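Local coordinates for Esterase/lipase-like protein (Caldicellulosiruptor lactoaceticus 6A, PDB 6A6O) that hydrolyses acetyl esters and beta-1,4-xylosides, a bifunctional enzyme that probably works through an alpha/beta-hydrolase fold, at residues 98-101 against 102-106. Residues are numbered along the deposited sequence; the frame is centred on the assembly and turned at random.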
loop_
_atom_site.group_PDB
_atom_site.type_symbol
_atom_site.label_atom_id
_atom_site.label_comp_id
_atom_site.label_asym_id
_atom_site.label_seq_id
_atom_site.Cartn_x
_atom_site.Cartn_y
_atom_site.Cartn_z
ATOM N N LYS A 98 -0.351 14.295 10.020
ATOM C CA LYS A 98 -1.624 13.634 10.269
ATOM C C LYS A 98 -2.360 13.457 8.950
ATOM O O LYS A 98 -1.949 13.978 7.908
ATOM C CB LYS A 98 -2.497 14.440 11.242
ATOM C CG LYS A 98 -2.004 14.401 12.665
ATOM C CD LYS A 98 -2.975 15.068 13.609
ATOM C CE LYS A 98 -2.656 14.664 15.033
ATOM N NZ LYS A 98 -1.183 14.666 15.278
ATOM N N HIS A 99 -3.467 12.726 9.011
ATOM C CA HIS A 99 -4.389 12.688 7.888
ATOM C C HIS A 99 -4.704 14.113 7.436
ATOM O O HIS A 99 -4.907 14.994 8.283
ATOM C CB HIS A 99 -5.681 11.971 8.295
ATOM C CG HIS A 99 -6.762 12.050 7.265
ATOM N ND1 HIS A 99 -6.795 11.231 6.157
ATOM C CD2 HIS A 99 -7.837 12.866 7.163
ATOM C CE1 HIS A 99 -7.852 11.532 5.422
ATOM N NE2 HIS A 99 -8.499 12.519 6.012
ATOM N N PRO A 100 -4.778 14.379 6.117
ATOM C CA PRO A 100 -4.660 13.393 5.041
ATOM C C PRO A 100 -3.289 13.287 4.388
ATOM O O PRO A 100 -3.225 12.759 3.272
ATOM C CB PRO A 100 -5.665 13.898 4.016
ATOM C CG PRO A 100 -5.577 15.385 4.149
ATOM C CD PRO A 100 -5.299 15.664 5.609
ATOM N N ALA A 101 -2.234 13.765 5.049
ATOM C CA ALA A 101 -0.916 13.759 4.409
ATOM C C ALA A 101 -0.496 12.373 3.927
ATOM O O ALA A 101 -0.077 12.255 2.761
ATOM C CB ALA A 101 0.131 14.358 5.353
ATOM N N PRO A 102 -0.558 11.303 4.732
ATOM C CA PRO A 102 -0.115 10.003 4.199
ATOM C C PRO A 102 -0.913 9.565 2.986
ATOM O O PRO A 102 -0.333 9.034 2.034
ATOM C CB PRO A 102 -0.290 9.046 5.388
ATOM C CG PRO A 102 -0.247 9.939 6.593
ATOM C CD PRO A 102 -0.939 11.199 6.151
ATOM N N LEU A 103 -2.233 9.792 2.987
ATOM C CA LEU A 103 -3.044 9.372 1.851
ATOM C C LEU A 103 -2.719 10.193 0.610
ATOM O O LEU A 103 -2.711 9.667 -0.506
ATOM C CB LEU A 103 -4.534 9.475 2.201
ATOM C CG LEU A 103 -5.533 9.067 1.111
ATOM C CD1 LEU A 103 -5.236 7.667 0.596
ATOM C CD2 LEU A 103 -6.985 9.169 1.623
ATOM N N LEU A 104 -2.438 11.490 0.781
ATOM C CA LEU A 104 -2.017 12.292 -0.362
ATOM C C LEU A 104 -0.715 11.765 -0.951
ATOM O O LEU A 104 -0.549 11.733 -2.178
ATOM C CB LEU A 104 -1.864 13.752 0.053
ATOM C CG LEU A 104 -3.178 14.452 0.379
ATOM C CD1 LEU A 104 -2.886 15.830 0.956
ATOM C CD2 LEU A 104 -4.045 14.553 -0.871
ATOM N N ASP A 105 0.214 11.347 -0.089
ATOM C CA ASP A 105 1.465 10.762 -0.565
ATOM C C ASP A 105 1.220 9.463 -1.328
ATOM O O ASP A 105 1.837 9.220 -2.369
ATOM C CB ASP A 105 2.402 10.523 0.610
ATOM C CG ASP A 105 2.834 11.818 1.287
ATOM O OD1 ASP A 105 2.634 12.915 0.708
ATOM O OD2 ASP A 105 3.360 11.721 2.405
ATOM N N ALA A 106 0.317 8.611 -0.825
ATOM C CA ALA A 106 0.041 7.346 -1.503
ATOM C C ALA A 106 -0.605 7.569 -2.867
ATOM O O ALA A 106 -0.249 6.901 -3.847
ATOM C CB ALA A 106 -0.842 6.457 -0.614
HETATM O O HOH W 1 -3.975 9.897 5.583
#
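Pro100 and Leu104 lie side by side and point the same way, CG of the proline 4.2 Å from CD1 of the leucine, one helical turn apart. Leu104 carries its CG anti to the carbonyl carbon and beside the backbone N (chi1 -69°), which brings CG to 3.4 Å from Pro100 O, with the CD1 branch set beside that oxygen and along the Pro100 ring. The bond from Leu104 N to Pro100 O is 2.9 Å long and nearly straight, with an N-H to O angle of 163°, and the next in the series, Asp105 N to Ala101 O, is 3.0 Å. With an alanine in place of Leu104 the amide bond could persist, but the change would probably leave the flank of the Pro100 ring without its apolar neighbour and Pro100 O without the CG beside it.

Before the helix, a cis peptide bond joins His99 to Pro100, and CB of the proline sits 3.5 Å above the plane of the imidazole, over its centre. A water 3.2 Å from His99 ND1 also accepts the N-H of Leu103, an amide of the first turn. Pro102, having no N-H to offer, fits the same turn. Asp105 swings its carboxylate back beside the Ala101 carbonyl, while its OD1 forms a salt bridge with Arg93. Leu103 turns instead to Leu141 of helix 134-142. The whole illustrates a helix N-terminus with proline at the N-cap and again in the first turn, here opening helix 101-115 after strand 86-91 in what is probably an alpha/beta-hydrolase fold.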